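Local coordinates for protein catechol O-methyltransferase (Niastella koreensis, PDB 7CVW) that methylates catechol-like compounds such as protocatechuic acid at either hydroxyl without regiospecificity, using S-adenosyl-L-methionine as methyl donor and magnesium as preferred metal cofactor, at residues Lys117-Leu122 with Thr146-Trp151; Val167-Lys172 with Glu211-Ala216; Ser8-Ile13 with Val207-Tyr212. One frame throughout, in Å; residues are numbered along the deposited sequence.

Contact 1: residues Lys117-Leu122 with Thr146-Trp151; sequences KAIDIL and TEYFQW. With SAH (S-adenosyl-L-homocysteine), chain E.
One water is gripped by three groups where I119 and Y148 face each other: it accepts from the backbone N of I119 and from N6 of S-adenosyl-L-homocysteine, and donates to Y148 OH at 2.7 Å. It lies in the plane of the Y148 ring, at its edge. Because Y148 OH accepts here and is also bonded to D141 OD1, its own proton probably turns to that carboxylate. Next door, A118 N donates to N1 of the adenine at 2.9 Å and 160°. A118 and I119 follow the N-cap residue K117, where backbone N-H groups have no acceptor within their own helix; adenine uses the first directly and the second through water, so the helix start reads both N1 and N6 of the base. A118 suits this corner because its single methyl, CB, is small enough to touch both the adenine N1 and Y148 CE1, the latter at 3.7 Å.

Further along the two helices, away from the adenine, the contact turns apolar. L122 CD1 reaches Y148 CD1 at 3.7 Å, with the two side chains crossing at about a right angle, and the same methyl leans on W151 CB. L122 CB sits over one face of the indole, 4.2 Å from the centroid of the five-membered ring of W151, a CH-pi contact. I119 has CG1 anti to its backbone N (chi1 -153°), and CD1 at the end of that branch comes within 3.8 Å of W151 NE1.

Segments 118-122 and 146-151, parts of helices 118-128 and 145-154, run nearly parallel, their axes 10.5 Å apart at closest and 14° apart in direction; strand 133-138 of the Rossmann-like sheet comes between the helices in sequence. L62 and L64 of strand 60-64 support L122, L88 of strand 84-89 backs A118, and helix 181-195 covers F149.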
loop_
_atom_site.group_PDB
_atom_site.type_symbol
_atom_site.label_atom_id
_atom_site.label_comp_id
_atom_site.label_asym_id
_atom_site.label_seq_id
_atom_site.Cartn_x
_atom_site.Cartn_y
_atom_site.Cartn_z
ATOM N N LYS A 117 8.428 10.963 -25.730
ATOM C CA LYS A 117 9.316 10.495 -24.636
ATOM C C LYS A 117 8.993 11.254 -23.353
ATOM O O LYS A 117 8.925 12.519 -23.343
ATOM C CB LYS A 117 10.784 10.652 -25.022
ATOM C CG LYS A 117 11.225 9.729 -26.137
ATOM C CD LYS A 117 12.696 9.728 -26.358
ATOM C CE LYS A 117 13.085 8.656 -27.356
ATOM N NZ LYS A 117 14.555 8.506 -27.446
ATOM N N ALA A 118 8.885 10.545 -22.236
ATOM C CA ALA A 118 8.635 11.212 -20.948
ATOM C C ALA A 118 9.739 12.231 -20.657
ATOM O O ALA A 118 9.409 13.274 -20.100
ATOM C CB ALA A 118 8.515 10.191 -19.853
ATOM N N ILE A 119 11.001 11.972 -21.006
ATOM C CA ILE A 119 12.090 12.927 -20.635
ATOM C C ILE A 119 11.935 14.229 -21.447
ATOM O O ILE A 119 12.443 15.254 -21.008
ATOM C CB ILE A 119 13.478 12.268 -20.771
ATOM C CG1 ILE A 119 14.484 12.913 -19.809
ATOM C CG2 ILE A 119 13.962 12.298 -22.201
ATOM C CD1 ILE A 119 14.254 12.554 -18.382
ATOM N N ASP A 120 11.246 14.200 -22.587
ATOM C CA ASP A 120 10.964 15.397 -23.416
ATOM C C ASP A 120 9.704 16.087 -22.875
ATOM O O ASP A 120 9.631 17.332 -22.892
ATOM C CB ASP A 120 10.776 15.026 -24.890
ATOM C CG ASP A 120 12.022 14.528 -25.615
ATOM O OD1 ASP A 120 13.123 14.907 -25.192
ATOM O OD2 ASP A 120 11.877 13.767 -26.602
ATOM N N ILE A 121 8.706 15.320 -22.453
ATOM C CA ILE A 121 7.391 15.902 -22.052
ATOM C C ILE A 121 7.425 16.445 -20.618
ATOM O O ILE A 121 6.735 17.434 -20.334
ATOM C CB ILE A 121 6.248 14.904 -22.318
ATOM C CG1 ILE A 121 6.110 14.636 -23.819
ATOM C CG2 ILE A 121 4.938 15.415 -21.721
ATOM C CD1 ILE A 121 5.254 13.413 -24.121
ATOM N N LEU A 122 8.151 15.818 -19.709
ATOM C CA LEU A 122 8.204 16.279 -18.302
ATOM C C LEU A 122 8.602 17.754 -18.251
ATOM O O LEU A 122 7.928 18.524 -17.549
ATOM C CB LEU A 122 9.127 15.350 -17.504
ATOM C CG LEU A 122 8.471 14.013 -17.141
ATOM C CD1 LEU A 122 9.492 12.965 -16.737
ATOM C CD2 LEU A 122 7.407 14.175 -16.060
ATOM N N THR A 146 15.322 7.093 -12.286
ATOM C CA THR A 146 16.001 8.055 -11.375
ATOM C C THR A 146 15.691 9.487 -11.810
ATOM O O THR A 146 15.326 10.283 -10.966
ATOM C CB THR A 146 17.503 7.752 -11.311
ATOM O OG1 THR A 146 17.692 6.437 -10.777
ATOM C CG2 THR A 146 18.241 8.751 -10.458
ATOM N N GLU A 147 15.830 9.786 -13.100
ATOM C CA GLU A 147 15.596 11.154 -13.606
ATOM C C GLU A 147 14.099 11.472 -13.629
ATOM O O GLU A 147 13.721 12.596 -13.346
ATOM C CB GLU A 147 16.223 11.298 -14.981
ATOM C CG GLU A 147 17.736 11.329 -14.891
ATOM C CD GLU A 147 18.390 10.048 -14.412
ATOM O OE1 GLU A 147 18.134 8.982 -15.027
ATOM O OE2 GLU A 147 19.167 10.123 -13.402
ATOM N N TYR A 148 13.256 10.499 -13.940
ATOM C CA TYR A 148 11.792 10.704 -13.903
ATOM C C TYR A 148 11.372 11.159 -12.493
ATOM O O TYR A 148 10.493 12.039 -12.345
ATOM C CB TYR A 148 11.067 9.434 -14.343
ATOM C CG TYR A 148 11.232 9.032 -15.777
ATOM C CD1 TYR A 148 11.569 9.957 -16.752
ATOM C CD2 TYR A 148 10.979 7.720 -16.164
ATOM C CE1 TYR A 148 11.652 9.586 -18.083
ATOM C CE2 TYR A 148 11.066 7.335 -17.490
ATOM C CZ TYR A 148 11.401 8.280 -18.444
ATOM O OH TYR A 148 11.504 7.936 -19.751
ATOM N N PHE A 149 11.972 10.571 -11.465
ATOM C CA PHE A 149 11.632 10.908 -10.072
ATOM C C PHE A 149 12.012 12.371 -9.790
ATOM O O PHE A 149 11.247 13.072 -9.114
ATOM C CB PHE A 149 12.307 9.963 -9.093
ATOM C CG PHE A 149 11.747 10.013 -7.698
ATOM C CD1 PHE A 149 10.638 9.256 -7.359
ATOM C CD2 PHE A 149 12.307 10.836 -6.734
ATOM C CE1 PHE A 149 10.124 9.255 -6.069
ATOM C CE2 PHE A 149 11.789 10.842 -5.445
ATOM C CZ PHE A 149 10.700 10.062 -5.115
ATOM N N GLN A 150 13.145 12.848 -10.307
ATOM C CA GLN A 150 13.545 14.257 -10.081
ATOM C C GLN A 150 12.532 15.191 -10.736
ATOM O O GLN A 150 12.162 16.177 -10.133
ATOM C CB GLN A 150 14.945 14.538 -10.619
ATOM C CG GLN A 150 16.001 13.581 -10.093
ATOM C CD GLN A 150 15.998 13.387 -8.598
ATOM O OE1 GLN A 150 15.888 14.340 -7.827
ATOM N NE2 GLN A 150 16.100 12.129 -8.187
ATOM N N TRP A 151 12.076 14.885 -11.943
ATOM C CA TRP A 151 11.024 15.674 -12.620
ATOM C C TRP A 151 9.716 15.578 -11.848
ATOM O O TRP A 151 9.034 16.589 -11.673
ATOM C CB TRP A 151 10.872 15.196 -14.063
ATOM C CG TRP A 151 11.953 15.684 -14.977
ATOM C CD1 TRP A 151 12.944 14.950 -15.542
ATOM C CD2 TRP A 151 12.179 17.044 -15.395
ATOM N NE1 TRP A 151 13.756 15.748 -16.305
ATOM C CE2 TRP A 151 13.313 17.035 -16.231
ATOM C CE3 TRP A 151 11.525 18.257 -15.153
ATOM C CZ2 TRP A 151 13.824 18.185 -16.827
ATOM C CZ3 TRP A 151 12.022 19.398 -15.749
ATOM C CH2 TRP A 151 13.160 19.360 -16.560
HETATM N N SAH E . 1.268 1.443 -16.740
HETATM C CA SAH E . 0.878 0.483 -17.791
HETATM C CB SAH E . 2.103 -0.287 -18.306
HETATM C CG SAH E . 3.174 0.573 -18.890
HETATM S SD SAH E . 4.285 -0.573 -19.803
HETATM C C SAH E . -0.145 -0.466 -17.162
HETATM O O SAH E . -1.138 -0.685 -17.757
HETATM O OXT SAH E . 0.160 -0.927 -16.116
HETATM C "C5'" SAH E . 5.624 0.575 -20.254
HETATM C "C4'" SAH E . 5.174 1.574 -21.284
HETATM O "O4'" SAH E . 6.171 2.602 -21.316
HETATM C "C3'" SAH E . 5.062 1.063 -22.737
HETATM O "O3'" SAH E . 3.807 1.356 -23.321
HETATM C "C2'" SAH E . 6.190 1.790 -23.473
HETATM O "O2'" SAH E . 5.915 2.053 -24.822
HETATM C "C1'" SAH E . 6.288 3.049 -22.634
HETATM N N9 SAH E . 7.528 3.778 -22.774
HETATM C C8 SAH E . 8.760 3.288 -23.093
HETATM N N7 SAH E . 9.673 4.215 -23.178
HETATM C C5 SAH E . 9.006 5.391 -22.900
HETATM C C6 SAH E . 9.422 6.734 -22.821
HETATM N N6 SAH E . 10.654 7.133 -23.057
HETATM N N1 SAH E . 8.496 7.651 -22.529
HETATM C C2 SAH E . 7.247 7.244 -22.306
HETATM N N3 SAH E . 6.742 6.025 -22.370
HETATM C C4 SAH E . 7.681 5.127 -22.646
HETATM O O HOH W 1 12.107 9.387 -21.968
#

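Contact 2: residues Val167-Lys172 with Glu211-Ala216; sequences VIRDGK and EYDGMA
The magnesium-site loop that follows strand 160-165 is fastened to the start of strand 213-220 mainly by D213, which meets the backbone of I168 and R169. Its OD1 takes two N-H groups: R169 N at 2.9 Å and a nearly straight 178°, coming from above the carboxylate plane, and I168 N at 3.1 Å, almost in line with the C-O bond. V167 N adds a straight bond to G214 O (3.1 Å, 171°). A weak one joins D170 N to Y212 O.

Glycine suits position 214 because the strand backbone passes close to I168 CG1, just where a CB would lie. G171, with positive phi, turns the loop beside the Y212 ring. I168 CG2 stands over one face of that ring, 4.0 Å from Y212 CZ, while D170 OD1 lies at its edge, in plane; F6 of the second subunit meets the ring edge-to-face.

D213 OD2 bonds N166 ND2, so this second-shell aspartate is well placed to orient N166, which ligates the magnesium together with D139 and D165. R169 NE is a long 3.9 Å from D213 OD2, an attraction of charges only. At the outer end the carboxylates of D170 and E211 stack almost flat, D170 OD2 3.7 Å from E211 OE1, a repulsion that the nearby R169 and K172 may ease or that could raise the pKa of one acid.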
loop_
_atom_site.group_PDB
_atom_site.type_symbol
_atom_site.label_atom_id
_atom_site.label_comp_id
_atom_site.label_asym_id
_atom_site.label_seq_id
_atom_site.Cartn_x
_atom_site.Cartn_y
_atom_site.Cartn_z
ATOM N N VAL A 167 10.445 -2.346 -9.354
ATOM C CA VAL A 167 11.732 -1.941 -8.719
ATOM C C VAL A 167 12.420 -3.119 -8.010
ATOM O O VAL A 167 13.468 -2.847 -7.424
ATOM C CB VAL A 167 11.545 -0.736 -7.786
ATOM C CG1 VAL A 167 11.058 0.488 -8.556
ATOM C CG2 VAL A 167 10.662 -1.066 -6.602
ATOM N N ILE A 168 11.936 -4.360 -8.127
ATOM C CA ILE A 168 12.539 -5.560 -7.468
ATOM C C ILE A 168 12.962 -6.616 -8.500
ATOM O O ILE A 168 14.008 -7.248 -8.300
ATOM C CB ILE A 168 11.593 -6.126 -6.387
ATOM C CG1 ILE A 168 11.461 -5.158 -5.207
ATOM C CG2 ILE A 168 12.041 -7.497 -5.912
ATOM C CD1 ILE A 168 12.767 -4.752 -4.548
ATOM N N ARG A 169 12.198 -6.823 -9.573
ATOM C CA ARG A 169 12.592 -7.658 -10.743
ATOM C C ARG A 169 13.055 -9.045 -10.284
ATOM O O ARG A 169 14.181 -9.447 -10.593
ATOM C CB ARG A 169 13.694 -6.987 -11.571
ATOM C CG ARG A 169 13.480 -5.522 -11.909
ATOM C CD ARG A 169 12.128 -5.182 -12.476
ATOM N NE ARG A 169 11.695 -5.976 -13.610
ATOM C CZ ARG A 169 11.369 -5.506 -14.813
ATOM N NH1 ARG A 169 10.943 -6.350 -15.733
ATOM N NH2 ARG A 169 11.408 -4.213 -15.084
ATOM N N ASP A 170 12.201 -9.758 -9.560
ATOM C CA ASP A 170 12.401 -11.183 -9.196
ATOM C C ASP A 170 13.609 -11.279 -8.257
ATOM O O ASP A 170 14.173 -12.357 -8.173
ATOM C CB ASP A 170 12.584 -12.052 -10.444
ATOM C CG ASP A 170 12.222 -13.520 -10.270
ATOM O OD1 ASP A 170 11.414 -13.811 -9.392
ATOM O OD2 ASP A 170 12.782 -14.366 -11.022
ATOM N N GLY A 171 13.980 -10.186 -7.578
ATOM C CA GLY A 171 15.099 -10.149 -6.619
ATOM C C GLY A 171 16.437 -9.941 -7.303
ATOM O O GLY A 171 17.455 -9.990 -6.614
ATOM N N LYS A 172 16.444 -9.712 -8.613
ATOM C CA LYS A 172 17.697 -9.512 -9.396
ATOM C C LYS A 172 18.352 -8.191 -8.985
ATOM O O LYS A 172 19.531 -8.012 -9.288
ATOM C CB LYS A 172 17.412 -9.554 -10.898
ATOM C CG LYS A 172 17.082 -10.957 -11.401
ATOM C CD LYS A 172 17.001 -11.053 -12.895
ATOM C CE LYS A 172 15.667 -10.602 -13.431
ATOM N NZ LYS A 172 15.489 -11.040 -14.839
ATOM N N GLU A 211 5.296 -11.942 -12.336
ATOM C CA GLU A 211 6.609 -12.272 -11.745
ATOM C C GLU A 211 6.797 -11.432 -10.475
ATOM O O GLU A 211 6.466 -10.203 -10.464
ATOM C CB GLU A 211 7.711 -12.053 -12.779
ATOM C CG GLU A 211 9.104 -12.426 -12.296
ATOM C CD GLU A 211 10.230 -12.058 -13.265
ATOM O OE1 GLU A 211 10.787 -12.974 -13.870
ATOM O OE2 GLU A 211 10.543 -10.858 -13.408
ATOM N N TYR A 212 7.300 -12.080 -9.428
ATOM C CA TYR A 212 7.757 -11.436 -8.186
ATOM C C TYR A 212 8.445 -10.107 -8.528
ATOM O O TYR A 212 9.382 -10.072 -9.365
ATOM C CB TYR A 212 8.698 -12.403 -7.468
ATOM C CG TYR A 212 9.503 -11.838 -6.321
ATOM C CD1 TYR A 212 8.958 -11.031 -5.338
ATOM C CD2 TYR A 212 10.838 -12.192 -6.194
ATOM C CE1 TYR A 212 9.721 -10.561 -4.280
ATOM C CE2 TYR A 212 11.588 -11.778 -5.113
ATOM C CZ TYR A 212 11.049 -10.931 -4.174
ATOM O OH TYR A 212 11.802 -10.509 -3.122
ATOM N N ASP A 213 8.009 -9.044 -7.871
ATOM C CA ASP A 213 8.512 -7.690 -8.170
ATOM C C ASP A 213 8.184 -6.795 -6.980
ATOM O O ASP A 213 8.161 -7.253 -5.847
ATOM C CB ASP A 213 7.917 -7.228 -9.506
ATOM C CG ASP A 213 8.719 -6.206 -10.287
ATOM O OD1 ASP A 213 9.604 -5.587 -9.712
ATOM O OD2 ASP A 213 8.458 -6.068 -11.485
ATOM N N GLY A 214 8.021 -5.511 -7.218
ATOM C CA GLY A 214 7.702 -4.579 -6.136
ATOM C C GLY A 214 7.446 -3.195 -6.677
ATOM O O GLY A 214 7.831 -2.874 -7.824
ATOM N N MET A 215 6.836 -2.376 -5.850
ATOM C CA MET A 215 6.544 -0.963 -6.166
ATOM C C MET A 215 7.173 -0.099 -5.085
ATOM O O MET A 215 7.009 -0.425 -3.886
ATOM C CB MET A 215 5.043 -0.685 -6.216
ATOM C CG MET A 215 4.370 -1.313 -7.388
ATOM S SD MET A 215 2.736 -0.547 -7.683
ATOM C CE MET A 215 2.027 -1.779 -8.787
ATOM N N ALA A 216 7.781 1.010 -5.478
ATOM C CA ALA A 216 8.226 2.039 -4.504
ATOM C C ALA A 216 7.065 2.997 -4.249
ATOM O O ALA A 216 6.354 3.344 -5.181
ATOM C CB ALA A 216 9.407 2.811 -5.000
#

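Contact 3: residues Ser8-Ile13 with Val207-Tyr212; sequences SVDHYI and VGVKEY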
loop_
_atom_site.group_PDB
_atom_site.type_symbol
_atom_site.label_atom_id
_atom_site.label_comp_id
_atom_site.label_asym_id
_atom_site.label_seq_id
_atom_site.Cartn_x
_atom_site.Cartn_y
_atom_site.Cartn_z
ATOM N N SER A 8 -2.605 -18.512 -7.401
ATOM C CA SER A 8 -3.894 -19.010 -6.851
ATOM C C SER A 8 -4.448 -17.998 -5.850
ATOM O O SER A 8 -5.664 -17.702 -5.866
ATOM C CB SER A 8 -3.723 -20.354 -6.226
ATOM O OG SER A 8 -3.341 -21.284 -7.222
ATOM N N VAL A 9 -3.593 -17.480 -4.976
ATOM C CA VAL A 9 -4.046 -16.482 -3.972
ATOM C C VAL A 9 -4.487 -15.194 -4.679
ATOM O O VAL A 9 -5.485 -14.589 -4.256
ATOM C CB VAL A 9 -2.989 -16.233 -2.881
ATOM C CG1 VAL A 9 -3.321 -15.007 -2.054
ATOM C CG2 VAL A 9 -2.876 -17.458 -1.986
ATOM N N ASP A 10 -3.773 -14.779 -5.729
ATOM C CA ASP A 10 -4.171 -13.552 -6.466
ATOM C C ASP A 10 -5.586 -13.753 -7.032
ATOM O O ASP A 10 -6.387 -12.834 -6.945
ATOM C CB ASP A 10 -3.160 -13.161 -7.547
ATOM C CG ASP A 10 -2.781 -11.672 -7.571
ATOM O OD1 ASP A 10 -2.966 -10.977 -6.556
ATOM O OD2 ASP A 10 -2.241 -11.240 -8.588
ATOM N N HIS A 11 -5.908 -14.932 -7.564
ATOM C CA HIS A 11 -7.246 -15.211 -8.144
ATOM C C HIS A 11 -8.312 -15.182 -7.044
ATOM O O HIS A 11 -9.381 -14.640 -7.268
ATOM C CB HIS A 11 -7.249 -16.562 -8.870
ATOM C CG HIS A 11 -6.722 -16.532 -10.259
ATOM N ND1 HIS A 11 -5.519 -15.953 -10.603
ATOM C CD2 HIS A 11 -7.223 -17.055 -11.402
ATOM C CE1 HIS A 11 -5.293 -16.117 -11.895
ATOM N NE2 HIS A 11 -6.329 -16.785 -12.409
ATOM N N TYR A 12 -8.008 -15.765 -5.887
ATOM C CA TYR A 12 -8.886 -15.713 -4.701
ATOM C C TYR A 12 -9.201 -14.249 -4.342
ATOM O O TYR A 12 -10.346 -13.895 -4.124
ATOM C CB TYR A 12 -8.205 -16.457 -3.558
ATOM C CG TYR A 12 -8.795 -16.232 -2.194
ATOM C CD1 TYR A 12 -9.835 -17.014 -1.716
ATOM C CD2 TYR A 12 -8.210 -15.346 -1.320
ATOM C CE1 TYR A 12 -10.307 -16.874 -0.421
ATOM C CE2 TYR A 12 -8.691 -15.163 -0.041
ATOM C CZ TYR A 12 -9.727 -15.945 0.424
ATOM O OH TYR A 12 -10.184 -15.771 1.697
ATOM N N ILE A 13 -8.182 -13.393 -4.279
ATOM C CA ILE A 13 -8.346 -11.954 -3.943
ATOM C C ILE A 13 -9.143 -11.233 -5.030
ATOM O O ILE A 13 -10.008 -10.447 -4.678
ATOM C CB ILE A 13 -6.983 -11.271 -3.705
ATOM C CG1 ILE A 13 -6.283 -11.855 -2.480
ATOM C CG2 ILE A 13 -7.174 -9.772 -3.588
ATOM C CD1 ILE A 13 -4.826 -11.462 -2.389
ATOM N N VAL A 207 3.821 -10.065 -5.037
ATOM C CA VAL A 207 3.656 -11.399 -5.663
ATOM C C VAL A 207 2.211 -11.527 -6.134
ATOM O O VAL A 207 1.341 -10.740 -5.706
ATOM C CB VAL A 207 4.067 -12.531 -4.707
ATOM C CG1 VAL A 207 5.555 -12.459 -4.412
ATOM C CG2 VAL A 207 3.266 -12.506 -3.411
ATOM N N GLY A 208 1.971 -12.462 -7.043
ATOM C CA GLY A 208 0.632 -12.685 -7.601
ATOM C C GLY A 208 0.724 -13.294 -8.977
ATOM O O GLY A 208 1.577 -14.133 -9.197
ATOM N N VAL A 209 -0.154 -12.874 -9.878
ATOM C CA VAL A 209 -0.188 -13.421 -11.258
ATOM C C VAL A 209 1.062 -13.004 -12.038
ATOM O O VAL A 209 1.412 -13.704 -13.000
ATOM C CB VAL A 209 -1.483 -13.051 -11.991
ATOM C CG1 VAL A 209 -2.672 -13.748 -11.354
ATOM C CG2 VAL A 209 -1.703 -11.555 -12.109
ATOM N N LYS A 210 1.697 -11.889 -11.706
ATOM C CA LYS A 210 2.927 -11.451 -12.406
ATOM C C LYS A 210 4.160 -11.971 -11.659
ATOM O O LYS A 210 4.056 -12.378 -10.481
ATOM C CB LYS A 210 2.965 -9.925 -12.497
ATOM C CG LYS A 210 1.764 -9.296 -13.189
ATOM C CD LYS A 210 1.897 -7.791 -13.340
ATOM C CE LYS A 210 3.001 -7.368 -14.283
ATOM N NZ LYS A 210 2.931 -5.928 -14.577
ATOM N N GLU A 211 5.296 -11.942 -12.336
ATOM C CA GLU A 211 6.609 -12.272 -11.745
ATOM C C GLU A 211 6.797 -11.432 -10.475
ATOM O O GLU A 211 6.466 -10.203 -10.464
ATOM C CB GLU A 211 7.711 -12.053 -12.779
ATOM C CG GLU A 211 9.104 -12.426 -12.296
ATOM C CD GLU A 211 10.230 -12.058 -13.265
ATOM O OE1 GLU A 211 10.787 -12.974 -13.870
ATOM O OE2 GLU A 211 10.543 -10.858 -13.408
ATOM N N TYR A 212 7.300 -12.080 -9.428
ATOM C CA TYR A 212 7.757 -11.436 -8.186
ATOM C C TYR A 212 8.445 -10.107 -8.528
ATOM O O TYR A 212 9.382 -10.072 -9.365
ATOM C CB TYR A 212 8.698 -12.403 -7.468
ATOM C CG TYR A 212 9.503 -11.838 -6.321
ATOM C CD1 TYR A 212 8.958 -11.031 -5.338
ATOM C CD2 TYR A 212 10.838 -12.192 -6.194
ATOM C CE1 TYR A 212 9.721 -10.561 -4.280
ATOM C CE2 TYR A 212 11.588 -11.778 -5.113
ATOM C CZ TYR A 212 11.049 -10.931 -4.174
ATOM O OH TYR A 212 11.802 -10.509 -3.122
#
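D10 and V209 meet through one firm bond: V209 N donates to D10 OD2 at 2.9 Å and 159°, entering from above the carboxylate plane. This is the tight part of the contact. The same oxygen presses on G208, whose CA lies 3.4 Å from D10 OD2. A glycine suits this place twice over: its backbone angles would jam a CB against the preceding carbonyl, and such a CB would also collide with OD2. D10 reaches across with chi1 at -134°, off a staggered position, which brings CG to 3.6 Å from G208 CA. The other oxygen, OD1, accepts from N44 ND2, so the buried carboxylate is satisfied at both oxygens. An aspartate suits the spot, being short enough to lie between helix and loop and able to take one donor at each oxygen.

The solvent side is looser, a van der Waals touch without a hydrogen bond. The imidazole of H11 offers its edge to V209, with H11 CE1 3.6 Å from V209 CG1 and the two side chains crossing at about a right angle. Both residues are exposed; H11 ND1 makes a weak bond back to E7 O within its own helix.

The contact joins the N-terminal helix 4-17 to the turn linking strand 199-206 with strand 213-220, and through N44 it also involves helix 43-55. The N-terminal helix also meets the partner of the homodimer: V9 packs on Y212 of the second subunit, and Y12 OH bonds N190 of that subunit's helix 181-195.

From the N terminus, helix 4-17 opens contact 3, which closes almost the whole chain on 207-212. Contact 1 lies wholly within that span, pairing the helices that come before and after strand 133-138 in the chain. Contact 2 also opens within it, after strand 160-165, and ends on the overlapping 211-216, sharing E211 and Y212 with contact 3. Contacts 2 and 3, centres 14 Å apart, therefore bind the metal-site loop and the N-terminal helix to one hairpin, and both touch the second subunit. Contact 1 lies about 31 Å from contact 3, centre to centre, across the chain's middle, at the adenine end.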